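Local coordinates for salt-tolerant glutaminase (Micrococcus luteus, PDB 3AGD), which probably catalyses the hydrolysis of L-glutamine to L-glutamate and ammonium, at residues R148-D153 with C195-T200; G333-G338 with D415-V420; D7-L12 with R296-D301; S240-A245 with I255-G260. All blocks are in the same frame, centred on the assembly; numbering follows the deposited sequence.

Contact 1 (R148-D153 with C195-T200); sequences RRLSVD and CAVLVT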
loop_
_atom_site.group_PDB
_atom_site.type_symbol
_atom_site.label_atom_id
_atom_site.label_comp_id
_atom_site.label_asym_id
_atom_site.label_seq_id
_atom_site.Cartn_x
_atom_site.Cartn_y
_atom_site.Cartn_z
ATOM N N ARG A 148 -0.708 -24.985 -11.902
ATOM C CA ARG A 148 -1.172 -26.150 -12.648
ATOM C C ARG A 148 -1.524 -25.760 -14.077
ATOM O O ARG A 148 -1.879 -24.611 -14.344
ATOM C CB ARG A 148 -2.390 -26.783 -11.959
ATOM C CG ARG A 148 -3.696 -26.014 -12.117
ATOM C CD ARG A 148 -4.804 -26.621 -11.255
ATOM N NE ARG A 148 -6.082 -25.927 -11.416
ATOM C CZ ARG A 148 -6.909 -26.091 -12.447
ATOM N NH1 ARG A 148 -8.044 -25.407 -12.503
ATOM N NH2 ARG A 148 -6.611 -26.948 -13.417
ATOM N N ARG A 149 -1.411 -26.717 -14.994
ATOM C CA ARG A 149 -1.723 -26.480 -16.396
ATOM C C ARG A 149 -3.205 -26.171 -16.548
ATOM O O ARG A 149 -4.055 -26.983 -16.187
ATOM C CB ARG A 149 -1.367 -27.711 -17.234
ATOM C CG ARG A 149 0.124 -27.997 -17.334
ATOM C CD ARG A 149 0.392 -29.309 -18.072
ATOM N NE ARG A 149 1.808 -29.473 -18.396
ATOM C CZ ARG A 149 2.472 -28.704 -19.256
ATOM N NH1 ARG A 149 1.851 -27.715 -19.886
ATOM N NH2 ARG A 149 3.762 -28.919 -19.485
ATOM N N LEU A 150 -3.513 -24.994 -17.080
ATOM C CA LEU A 150 -4.901 -24.589 -17.272
ATOM C C LEU A 150 -5.327 -24.865 -18.709
ATOM O O LEU A 150 -4.483 -25.007 -19.593
ATOM C CB LEU A 150 -5.057 -23.100 -16.965
ATOM C CG LEU A 150 -4.617 -22.640 -15.575
ATOM C CD1 LEU A 150 -4.721 -21.125 -15.486
ATOM C CD2 LEU A 150 -5.479 -23.304 -14.510
ATOM N N SER A 151 -6.634 -24.934 -18.938
ATOM C CA SER A 151 -7.160 -25.191 -20.274
ATOM C C SER A 151 -8.186 -24.139 -20.667
ATOM O O SER A 151 -8.812 -23.515 -19.811
ATOM C CB SER A 151 -7.823 -26.571 -20.333
ATOM O OG SER A 151 -6.921 -27.587 -19.944
ATOM N N VAL A 152 -8.362 -23.968 -21.972
ATOM C CA VAL A 152 -9.315 -23.010 -22.508
ATOM C C VAL A 152 -10.668 -23.689 -22.728
ATOM O O VAL A 152 -10.726 -24.841 -23.164
ATOM C CB VAL A 152 -8.833 -22.456 -23.866
ATOM C CG1 VAL A 152 -9.838 -21.456 -24.412
ATOM C CG2 VAL A 152 -7.470 -21.807 -23.712
ATOM N N ASP A 153 -11.750 -22.986 -22.408
ATOM C CA ASP A 153 -13.084 -23.525 -22.633
ATOM C C ASP A 153 -13.467 -23.083 -24.046
ATOM O O ASP A 153 -13.994 -21.984 -24.252
ATOM C CB ASP A 153 -14.075 -22.964 -21.620
ATOM C CG ASP A 153 -15.458 -23.555 -21.780
ATOM O OD1 ASP A 153 -16.144 -23.219 -22.767
ATOM O OD2 ASP A 153 -15.858 -24.367 -20.923
ATOM N N CYS A 195 -9.375 -15.107 -22.495
ATOM C CA CYS A 195 -10.492 -14.906 -21.573
ATOM C C CYS A 195 -11.261 -16.193 -21.296
ATOM O O CYS A 195 -11.964 -16.299 -20.283
ATOM C CB CYS A 195 -11.466 -13.870 -22.138
ATOM S SG CYS A 195 -10.850 -12.182 -22.156
ATOM N N ALA A 196 -11.137 -17.155 -22.204
ATOM C CA ALA A 196 -11.832 -18.429 -22.072
ATOM C C ALA A 196 -11.049 -19.438 -21.241
ATOM O O ALA A 196 -11.452 -20.600 -21.130
ATOM C CB ALA A 196 -12.133 -19.009 -23.455
ATOM N N VAL A 197 -9.930 -19.003 -20.667
ATOM C CA VAL A 197 -9.128 -19.890 -19.834
ATOM C C VAL A 197 -9.922 -20.228 -18.571
ATOM O O VAL A 197 -10.465 -19.342 -17.917
ATOM C CB VAL A 197 -7.787 -19.238 -19.437
ATOM C CG1 VAL A 197 -7.060 -20.111 -18.418
ATOM C CG2 VAL A 197 -6.927 -19.048 -20.664
ATOM N N LEU A 198 -9.974 -21.513 -18.237
ATOM C CA LEU A 198 -10.707 -22.001 -17.072
ATOM C C LEU A 198 -9.940 -21.975 -15.753
ATOM O O LEU A 198 -8.827 -22.495 -15.644
ATOM C CB LEU A 198 -11.198 -23.430 -17.338
ATOM C CG LEU A 198 -12.274 -23.590 -18.418
ATOM C CD1 LEU A 198 -12.398 -25.061 -18.826
ATOM C CD2 LEU A 198 -13.604 -23.049 -17.887
ATOM N N VAL A 199 -10.554 -21.367 -14.745
ATOM C CA VAL A 199 -9.962 -21.285 -13.418
ATOM C C VAL A 199 -11.066 -21.411 -12.375
ATOM O O VAL A 199 -12.246 -21.236 -12.683
ATOM C CB VAL A 199 -9.234 -19.934 -13.184
ATOM C CG1 VAL A 199 -8.085 -19.778 -14.165
ATOM C CG2 VAL A 199 -10.223 -18.776 -13.313
ATOM N N THR A 200 -10.672 -21.728 -11.146
ATOM C CA THR A 200 -11.608 -21.844 -10.039
ATOM C C THR A 200 -11.272 -20.701 -9.090
ATOM O O THR A 200 -10.254 -20.021 -9.258
ATOM C CB THR A 200 -11.414 -23.151 -9.255
ATOM O OG1 THR A 200 -10.130 -23.128 -8.616
ATOM C CG2 THR A 200 -11.491 -24.361 -10.188
HETATM O O HOH W 1 -8.088 -25.234 -16.585
#
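L198 N and D153 N carry the two direct hydrogen bonds that join R148-D153 to C195-T200. The first is given to S151 O at 2.8 Å, nearly in line with the carbonyl and almost straight at 172°. The second, from D153 N to A196 O at 2.7 Å, is equally straight, but its donor is tilted 33° from the carbonyl plane. Between them sits a single beta bridge, V152 facing V197. A water extends the pairing: it accepts from S151 N at 2.8 Å and donates to L198 O at 3.0 Å, and with it the backbone N and O of both S151 and L198 have partners.

Beneath this line, L150 sets CB against V197 CG1 at 3.9 Å and CD2 over the centre of the R148 guanidinium. V152 CG1, anti to its own backbone N (chi1 -180°), presses tightly on A196 CB at 3.5 Å, while L198 CG lies 3.7 Å from D153 CB. The charged ends find partners beyond the two segments: R148 NH1 forms salt bridges with D203 and E59, and D153 OD1 caps T156 N at the start of helix 154-161.

C195-T200 also pairs with strand 60-61, in a two-stranded antiparallel ladder. The bridge thus ties the loop leading to the helix of E160 onto the chain just after C195, and both these residues belong to the L-glutamate site.

Contact 2 (G333-G338 with D415-V420); sequences GVIRFG and DRIDDV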
loop_
_atom_site.group_PDB
_atom_site.type_symbol
_atom_site.label_atom_id
_atom_site.label_comp_id
_atom_site.label_asym_id
_atom_site.label_seq_id
_atom_site.Cartn_x
_atom_site.Cartn_y
_atom_site.Cartn_z
ATOM N N GLY A 333 12.732 -11.451 10.156
ATOM C CA GLY A 333 11.733 -10.999 9.196
ATOM C C GLY A 333 12.182 -10.740 7.771
ATOM O O GLY A 333 13.316 -11.037 7.390
ATOM N N VAL A 334 11.266 -10.195 6.973
ATOM C CA VAL A 334 11.543 -9.853 5.581
ATOM C C VAL A 334 12.087 -8.430 5.613
ATOM O O VAL A 334 11.335 -7.473 5.799
ATOM C CB VAL A 334 10.256 -9.893 4.730
ATOM C CG1 VAL A 334 10.498 -9.258 3.370
ATOM C CG2 VAL A 334 9.797 -11.334 4.571
ATOM N N ILE A 335 13.393 -8.295 5.420
ATOM C CA ILE A 335 14.024 -6.990 5.493
ATOM C C ILE A 335 14.228 -6.236 4.189
ATOM O O ILE A 335 14.896 -6.707 3.268
ATOM C CB ILE A 335 15.377 -7.098 6.228
ATOM C CG1 ILE A 335 15.145 -7.648 7.637
ATOM C CG2 ILE A 335 16.052 -5.728 6.301
ATOM C CD1 ILE A 335 16.419 -7.840 8.443
ATOM N N ARG A 336 13.640 -5.046 4.138
ATOM C CA ARG A 336 13.749 -4.150 2.998
ATOM C C ARG A 336 14.105 -2.796 3.606
ATOM O O ARG A 336 14.689 -2.750 4.689
ATOM C CB ARG A 336 12.422 -4.099 2.241
ATOM C CG ARG A 336 12.044 -5.453 1.630
ATOM C CD ARG A 336 10.599 -5.502 1.157
ATOM N NE ARG A 336 10.434 -5.254 -0.274
ATOM C CZ ARG A 336 10.750 -4.119 -0.886
ATOM N NH1 ARG A 336 11.260 -3.117 -0.193
ATOM N NH2 ARG A 336 10.539 -3.979 -2.188
ATOM N N PHE A 337 13.763 -1.696 2.945
ATOM C CA PHE A 337 14.105 -0.391 3.502
ATOM C C PHE A 337 13.659 -0.218 4.951
ATOM O O PHE A 337 14.461 0.132 5.814
ATOM C CB PHE A 337 13.496 0.747 2.690
ATOM C CG PHE A 337 13.791 2.103 3.268
ATOM C CD1 PHE A 337 15.012 2.732 3.017
ATOM C CD2 PHE A 337 12.886 2.720 4.126
ATOM C CE1 PHE A 337 15.322 3.956 3.618
ATOM C CE2 PHE A 337 13.190 3.944 4.734
ATOM C CZ PHE A 337 14.410 4.560 4.478
ATOM N N GLY A 338 12.373 -0.454 5.199
ATOM C CA GLY A 338 11.815 -0.299 6.531
ATOM C C GLY A 338 12.577 -0.956 7.665
ATOM O O GLY A 338 12.864 -0.318 8.683
ATOM N N ASP A 415 14.341 -13.902 7.224
ATOM C CA ASP A 415 13.805 -14.725 6.149
ATOM C C ASP A 415 14.460 -14.379 4.818
ATOM O O ASP A 415 14.805 -15.266 4.038
ATOM C CB ASP A 415 12.288 -14.552 6.063
ATOM C CG ASP A 415 11.578 -15.104 7.281
ATOM O OD1 ASP A 415 11.884 -16.254 7.668
ATOM O OD2 ASP A 415 10.718 -14.401 7.852
ATOM N N ARG A 416 14.621 -13.088 4.561
ATOM C CA ARG A 416 15.265 -12.619 3.343
ATOM C C ARG A 416 15.471 -11.115 3.406
ATOM O O ARG A 416 14.891 -10.429 4.246
ATOM C CB ARG A 416 14.451 -13.008 2.102
ATOM C CG ARG A 416 13.006 -12.551 2.086
ATOM C CD ARG A 416 12.233 -13.366 1.061
ATOM N NE ARG A 416 10.855 -12.916 0.905
ATOM C CZ ARG A 416 10.504 -11.767 0.340
ATOM N NH1 ARG A 416 11.435 -10.946 -0.124
ATOM N NH2 ARG A 416 9.223 -11.439 0.237
ATOM N N ILE A 417 16.312 -10.607 2.516
ATOM C CA ILE A 417 16.618 -9.189 2.492
ATOM C C ILE A 417 16.790 -8.749 1.045
ATOM O O ILE A 417 17.356 -9.486 0.238
ATOM C CB ILE A 417 17.919 -8.922 3.280
ATOM C CG1 ILE A 417 18.245 -7.429 3.287
ATOM C CG2 ILE A 417 19.064 -9.714 2.664
ATOM C CD1 ILE A 417 19.397 -7.071 4.202
ATOM N N ASP A 418 16.295 -7.561 0.709
ATOM C CA ASP A 418 16.431 -7.081 -0.657
ATOM C C ASP A 418 17.762 -6.351 -0.769
ATOM O O ASP A 418 18.459 -6.169 0.229
ATOM C CB ASP A 418 15.240 -6.185 -1.045
ATOM C CG ASP A 418 15.307 -4.799 -0.434
ATOM O OD1 ASP A 418 15.929 -4.631 0.636
ATOM O OD2 ASP A 418 14.711 -3.871 -1.030
ATOM N N ASP A 419 18.133 -5.954 -1.980
ATOM C CA ASP A 419 19.409 -5.279 -2.171
ATOM C C ASP A 419 19.567 -3.984 -1.395
ATOM O O ASP A 419 20.671 -3.656 -0.968
ATOM C CB ASP A 419 19.664 -5.033 -3.657
ATOM C CG ASP A 419 19.951 -6.319 -4.411
ATOM O OD1 ASP A 419 20.249 -7.337 -3.748
ATOM O OD2 ASP A 419 19.889 -6.310 -5.660
ATOM N N VAL A 420 18.477 -3.247 -1.208
ATOM C CA VAL A 420 18.553 -1.994 -0.466
ATOM C C VAL A 420 18.923 -2.247 0.991
ATOM O O VAL A 420 19.838 -1.621 1.518
ATOM C CB VAL A 420 17.217 -1.223 -0.516
ATOM C CG1 VAL A 420 17.257 -0.030 0.451
ATOM C CG2 VAL A 420 16.966 -0.732 -1.933
HETATM O O HOH W 2 13.485 -1.534 -0.006
#
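I335 is held through both its backbone N and O, by R416 and by D418, the N-cap residue of helix 419-434. I335 N donates to R416 O at 2.9 Å, and I335 O receives D418 N at 3.0 Å, both nearly in line with the carbonyls. I335 O is also approached by I417 CA at 3.1 Å, a CA-H...O contact. D415 N donates a hydrogen bond to G333 O at 3.0 Å, the donor 49° out of the carbonyl plane.

V334 and R416 share one face of this short parallel pairing and lie side by side. R416 CG sits between its backbone N and carbonyl carbon (chi1 56°), and the extended chain beyond it brings the guanidinium under V334 CG1, which stands 3.8 Å above the centre of the plane. On the opposite face I335 CG2 meets I417 CG1 at 4.1 Å.

Past the strands R336 and D418 cross at about a right angle. R336 NH1 and D418 OD2 form a long salt bridge of 3.6 Å, the oxygen lying over the guanidinium face toward its rim, an attraction of charge alone. D418 has further partners: OD1 caps G421 N, and OD2 accepts from a water at 2.8 Å, which in turn accepts from F337 N.

Each strand passes through one N-cap residue, R336 or D418, into a helix, 337-349 or 419-434, as in a STAS-type alpha/beta fold. F337 packs on V420 and L424 and meets the ring of F302 of the second subunit, while I417 lies on R422 and I425.

Contact 3 (D7-L12 with R296-D301); sequences DYLASL and RRLSED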
loop_
_atom_site.group_PDB
_atom_site.type_symbol
_atom_site.label_atom_id
_atom_site.label_comp_id
_atom_site.label_asym_id
_atom_site.label_seq_id
_atom_site.Cartn_x
_atom_site.Cartn_y
_atom_site.Cartn_z
ATOM N N ASP A 7 -14.147 -20.754 8.431
ATOM C CA ASP A 7 -15.479 -20.696 9.027
ATOM C C ASP A 7 -16.081 -19.322 8.759
ATOM O O ASP A 7 -17.277 -19.192 8.490
ATOM C CB ASP A 7 -15.397 -20.956 10.532
ATOM C CG ASP A 7 -15.155 -22.422 10.859
ATOM O OD1 ASP A 7 -14.910 -22.735 12.043
ATOM O OD2 ASP A 7 -15.218 -23.262 9.934
ATOM N N TYR A 8 -15.241 -18.295 8.839
ATOM C CA TYR A 8 -15.681 -16.937 8.566
ATOM C C TYR A 8 -16.207 -16.879 7.133
ATOM O O TYR A 8 -17.285 -16.347 6.869
ATOM C CB TYR A 8 -14.518 -15.954 8.697
ATOM C CG TYR A 8 -14.813 -14.630 8.032
ATOM C CD1 TYR A 8 -15.580 -13.660 8.674
ATOM C CD2 TYR A 8 -14.397 -14.382 6.724
ATOM C CE1 TYR A 8 -15.933 -12.480 8.027
ATOM C CE2 TYR A 8 -14.745 -13.207 6.068
ATOM C CZ TYR A 8 -15.515 -12.263 6.723
ATOM O OH TYR A 8 -15.893 -11.119 6.063
ATOM N N LEU A 9 -15.424 -17.423 6.206
ATOM C CA LEU A 9 -15.803 -17.433 4.799
ATOM C C LEU A 9 -17.102 -18.202 4.590
ATOM O O LEU A 9 -17.988 -17.748 3.863
ATOM C CB LEU A 9 -14.685 -18.048 3.950
ATOM C CG LEU A 9 -13.366 -17.258 3.909
ATOM C CD1 LEU A 9 -12.362 -17.985 3.035
ATOM C CD2 LEU A 9 -13.614 -15.853 3.378
ATOM N N ALA A 10 -17.212 -19.362 5.234
ATOM C CA ALA A 10 -18.407 -20.188 5.122
ATOM C C ALA A 10 -19.631 -19.391 5.558
ATOM O O ALA A 10 -20.687 -19.472 4.932
ATOM C CB ALA A 10 -18.261 -21.447 5.976
ATOM N N SER A 11 -19.482 -18.619 6.633
ATOM C CA SER A 11 -20.576 -17.796 7.144
ATOM C C SER A 11 -20.882 -16.666 6.172
ATOM O O SER A 11 -22.042 -16.332 5.932
ATOM C CB SER A 11 -20.209 -17.196 8.504
ATOM O OG SER A 11 -19.897 -18.210 9.436
ATOM N N LEU A 12 -19.833 -16.072 5.617
ATOM C CA LEU A 12 -20.001 -14.983 4.666
ATOM C C LEU A 12 -20.770 -15.482 3.447
ATOM O O LEU A 12 -21.676 -14.812 2.958
ATOM C CB LEU A 12 -18.640 -14.441 4.236
ATOM C CG LEU A 12 -18.719 -13.156 3.410
ATOM C CD1 LEU A 12 -19.402 -12.074 4.242
ATOM C CD2 LEU A 12 -17.329 -12.720 2.993
ATOM N N ARG A 296 -15.895 -6.158 -0.422
ATOM C CA ARG A 296 -16.174 -5.034 0.471
ATOM C C ARG A 296 -16.238 -5.544 1.910
ATOM O O ARG A 296 -15.727 -4.902 2.825
ATOM C CB ARG A 296 -17.502 -4.361 0.102
ATOM C CG ARG A 296 -17.499 -3.646 -1.252
ATOM C CD ARG A 296 -18.842 -2.974 -1.508
ATOM N NE ARG A 296 -18.973 -2.438 -2.863
ATOM C CZ ARG A 296 -18.391 -1.324 -3.304
ATOM N NH1 ARG A 296 -17.618 -0.600 -2.505
ATOM N NH2 ARG A 296 -18.598 -0.928 -4.552
ATOM N N ARG A 297 -16.859 -6.706 2.105
ATOM C CA ARG A 297 -16.968 -7.291 3.438
ATOM C C ARG A 297 -15.613 -7.779 3.957
ATOM O O ARG A 297 -15.323 -7.651 5.145
ATOM C CB ARG A 297 -17.977 -8.447 3.436
ATOM C CG ARG A 297 -19.436 -8.006 3.510
ATOM C CD ARG A 297 -19.764 -7.402 4.880
ATOM N NE ARG A 297 -19.796 -8.400 5.954
ATOM C CZ ARG A 297 -20.836 -9.187 6.220
ATOM N NH1 ARG A 297 -21.944 -9.099 5.495
ATOM N NH2 ARG A 297 -20.771 -10.069 7.211
ATOM N N LEU A 298 -14.786 -8.341 3.080
ATOM C CA LEU A 298 -13.470 -8.813 3.503
ATOM C C LEU A 298 -12.647 -7.628 3.997
ATOM O O LEU A 298 -11.962 -7.712 5.014
ATOM C CB LEU A 298 -12.740 -9.496 2.345
ATOM C CG LEU A 298 -13.223 -10.885 1.924
ATOM C CD1 LEU A 298 -12.439 -11.350 0.707
ATOM C CD2 LEU A 298 -13.039 -11.858 3.074
ATOM N N SER A 299 -12.728 -6.521 3.266
ATOM C CA SER A 299 -12.004 -5.308 3.625
ATOM C C SER A 299 -12.483 -4.751 4.967
ATOM O O SER A 299 -11.670 -4.393 5.826
ATOM C CB SER A 299 -12.181 -4.246 2.534
ATOM O OG SER A 299 -11.765 -2.969 2.995
ATOM N N GLU A 300 -13.799 -4.683 5.150
ATOM C CA GLU A 300 -14.355 -4.155 6.390
ATOM C C GLU A 300 -14.235 -5.074 7.606
ATOM O O GLU A 300 -13.841 -4.626 8.682
ATOM C CB GLU A 300 -15.825 -3.776 6.208
ATOM C CG GLU A 300 -16.454 -3.255 7.493
ATOM C CD GLU A 300 -17.878 -2.778 7.306
ATOM O OE1 GLU A 300 -18.707 -3.557 6.784
ATOM O OE2 GLU A 300 -18.168 -1.621 7.689
ATOM N N ASP A 301 -14.581 -6.348 7.442
ATOM C CA ASP A 301 -14.527 -7.295 8.551
ATOM C C ASP A 301 -13.121 -7.573 9.061
ATOM O O ASP A 301 -12.909 -7.733 10.259
ATOM C CB ASP A 301 -15.184 -8.619 8.155
ATOM C CG ASP A 301 -16.664 -8.475 7.901
ATOM O OD1 ASP A 301 -17.255 -7.515 8.437
ATOM O OD2 ASP A 301 -17.239 -9.324 7.182
#
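Y8, L9 and L12 of helix 4-16 meet R297, L298 and D301 of helix 289-301, a helix pair laid over one side of the antiparallel sheet of the glutaminase domain. The axes of the two short segments stay 12.0 Å apart, with their directions at 133°, and side chains bridge the distance.

D301 OD2 takes two hydrogen bonds. Y8 OH donates to its anti lone pair at a short 2.5 Å, the oxygen lying in the plane of the ring and the carboxylate turned 83° from it. R297 NE, one helical turn earlier, donates at 3.0 Å from the syn side as part of a salt bridge. The bends of R297 at chi2 and chi3 fold CD and NE back toward D301, and L12 CD1 then lies 3.7 Å above the centre of the guanidinium. R297 NH1 has a further partner in E15.

Below, L298 CD2 touches the Y8 ring edge at CE2, 3.7 Å away, and L9 CD2 at 4.0 Å. L9 and L298 both rest on I41 and L43 of strand 40-44. This packing is consistent with the beta-lactamase-like fold, in which the N- and C-terminal helices of the domain pack together on the sheet.

Contact 4 (S240-A245 with I255-G260); sequences SGMYDA and IPAKSG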
loop_
_atom_site.group_PDB
_atom_site.type_symbol
_atom_site.label_atom_id
_atom_site.label_comp_id
_atom_site.label_asym_id
_atom_site.label_seq_id
_atom_site.Cartn_x
_atom_site.Cartn_y
_atom_site.Cartn_z
ATOM N N SER A 240 -7.300 1.201 -12.306
ATOM C CA SER A 240 -8.403 0.956 -13.237
ATOM C C SER A 240 -9.185 -0.343 -13.098
ATOM O O SER A 240 -10.240 -0.499 -13.721
ATOM C CB SER A 240 -7.885 1.057 -14.669
ATOM O OG SER A 240 -7.254 2.308 -14.865
ATOM N N GLY A 241 -8.685 -1.270 -12.292
ATOM C CA GLY A 241 -9.387 -2.534 -12.129
ATOM C C GLY A 241 -10.872 -2.452 -11.806
ATOM O O GLY A 241 -11.673 -3.218 -12.349
ATOM N N MET A 242 -11.250 -1.532 -10.920
ATOM C CA MET A 242 -12.649 -1.380 -10.522
ATOM C C MET A 242 -13.138 0.048 -10.771
ATOM O O MET A 242 -13.919 0.599 -9.988
ATOM C CB MET A 242 -12.795 -1.718 -9.037
ATOM C CG MET A 242 -12.324 -3.118 -8.656
ATOM S SD MET A 242 -13.285 -4.425 -9.437
ATOM C CE MET A 242 -14.818 -4.285 -8.580
ATOM N N TYR A 243 -12.679 0.626 -11.877
ATOM C CA TYR A 243 -12.990 2.001 -12.260
ATOM C C TYR A 243 -14.453 2.434 -12.232
ATOM O O TYR A 243 -14.769 3.530 -11.766
ATOM C CB TYR A 243 -12.439 2.282 -13.663
ATOM C CG TYR A 243 -12.188 3.748 -13.940
ATOM C CD1 TYR A 243 -11.041 4.380 -13.454
ATOM C CD2 TYR A 243 -13.093 4.504 -14.687
ATOM C CE1 TYR A 243 -10.797 5.722 -13.702
ATOM C CE2 TYR A 243 -12.859 5.856 -14.942
ATOM C CZ TYR A 243 -11.710 6.456 -14.448
ATOM O OH TYR A 243 -11.462 7.785 -14.698
ATOM N N ASP A 244 -15.343 1.592 -12.743
ATOM C CA ASP A 244 -16.756 1.952 -12.795
ATOM C C ASP A 244 -17.614 1.394 -11.670
ATOM O O ASP A 244 -18.844 1.406 -11.762
ATOM C CB ASP A 244 -17.351 1.554 -14.153
ATOM C CG ASP A 244 -16.835 2.422 -15.295
ATOM O OD1 ASP A 244 -16.929 3.664 -15.191
ATOM O OD2 ASP A 244 -16.337 1.870 -16.299
ATOM N N ALA A 245 -16.977 0.903 -10.613
ATOM C CA ALA A 245 -17.723 0.371 -9.477
ATOM C C ALA A 245 -18.284 1.547 -8.676
ATOM O O ALA A 245 -17.779 2.667 -8.780
ATOM C CB ALA A 245 -16.815 -0.479 -8.599
ATOM N N ILE A 255 -8.597 -2.794 -1.875
ATOM C CA ILE A 255 -8.089 -4.089 -2.317
ATOM C C ILE A 255 -8.005 -4.138 -3.841
ATOM O O ILE A 255 -9.023 -4.263 -4.519
ATOM C CB ILE A 255 -8.995 -5.250 -1.835
ATOM C CG1 ILE A 255 -9.017 -5.296 -0.307
ATOM C CG2 ILE A 255 -8.467 -6.587 -2.373
ATOM C CD1 ILE A 255 -9.926 -6.383 0.259
ATOM N N PRO A 256 -6.789 -4.024 -4.398
ATOM C CA PRO A 256 -6.632 -4.063 -5.856
ATOM C C PRO A 256 -7.426 -5.251 -6.405
ATOM O O PRO A 256 -7.227 -6.381 -5.969
ATOM C CB PRO A 256 -5.128 -4.228 -6.029
ATOM C CG PRO A 256 -4.571 -3.457 -4.852
ATOM C CD PRO A 256 -5.484 -3.883 -3.720
ATOM N N ALA A 257 -8.330 -5.003 -7.350
ATOM C CA ALA A 257 -9.141 -6.093 -7.882
ATOM C C ALA A 257 -9.561 -5.963 -9.337
ATOM O O ALA A 257 -9.429 -4.904 -9.953
ATOM C CB ALA A 257 -10.382 -6.272 -7.014
ATOM N N LYS A 258 -10.073 -7.066 -9.873
ATOM C CA LYS A 258 -10.559 -7.118 -11.246
ATOM C C LYS A 258 -11.626 -8.201 -11.361
ATOM O O LYS A 258 -11.418 -9.338 -10.928
ATOM C CB LYS A 258 -9.425 -7.427 -12.224
ATOM C CG LYS A 258 -9.854 -7.338 -13.688
ATOM C CD LYS A 258 -10.173 -5.897 -14.072
ATOM C CE LYS A 258 -10.690 -5.777 -15.500
ATOM N NZ LYS A 258 -12.129 -6.152 -15.608
ATOM N N SER A 259 -12.767 -7.846 -11.937
ATOM C CA SER A 259 -13.850 -8.802 -12.119
ATOM C C SER A 259 -13.889 -9.305 -13.565
ATOM O O SER A 259 -13.285 -8.705 -14.461
ATOM C CB SER A 259 -15.191 -8.151 -11.768
ATOM O OG SER A 259 -16.258 -9.085 -11.851
ATOM N N GLY A 260 -14.599 -10.413 -13.771
ATOM C CA GLY A 260 -14.759 -11.002 -15.091
ATOM C C GLY A 260 -16.243 -11.282 -15.273
ATOM O O GLY A 260 -16.904 -11.682 -14.311
HETATM O O HOH W 3 -13.648 -5.198 -12.716
HETATM O O HOH W 4 -13.250 -3.169 -15.153
#
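G241 O is gripped by two waters, one donating to it at 2.8 Å and the other at 3.2 Å. The first also accepts from S259 N at 2.9 Å, so that a single water joins the backbones of the two segments; its bond from K258 NZ is weak. The second accepts from K258 NZ at 3.2 Å. The lysine amine also donates to S259 O at 3.0 Å, in the plane of that carbonyl. K258 is bent at chi2 (68°) and chi4 (79°): the first bend brings CD past G241 O, and the second turns NZ toward the waters.

K258, S259 and G260 form a sequence of the K(T/S)G type, on an edge strand, 257-259, of the five-stranded antiparallel sheet and next to S64. With K67 and Y191 this resembles the active-site layout of serine beta-lactamases and their relatives, a resemblance consistent with the family, though the roles of these residues are not established here. S64 is a residue of the L-glutamate site, and the side chain of K258 touches it.

G241 comes close enough to the strand for its CA to lie 3.2 Å from A257 O, in a CA-H...O contact. M242, the next residue, also packs on this carbonyl, with CG 3.6 Å from A257 O, and the bend at chi2 (-63°) lays SD beside the strand backbone. W249 and V292 also pack on M242. From M242 the chain enters a type I turn to A245, which carries Y243, a predicted substrate-binding residue.

Overall arrangement
Contacts 1, 3 and 4 belong to the glutaminase part of the chain, whereas contact 2 lies in the STAS part, with its centre about 35 Å from that of contact 1 and 30 Å from that of contact 4. Contacts 1 and 4 approach the glutamate site from different parts of the fold, their centres about 21 Å apart: the first holds C195, the second places K258 about 3 Å from S64 between side chains. Contact 3 encloses both along the sequence and touches contact 4, where S299 CB packs on I255 CD1 at 3.8 Å. Contacts 2 and 3, about 31 Å apart between centres, are away from the site, and both reach the second subunit.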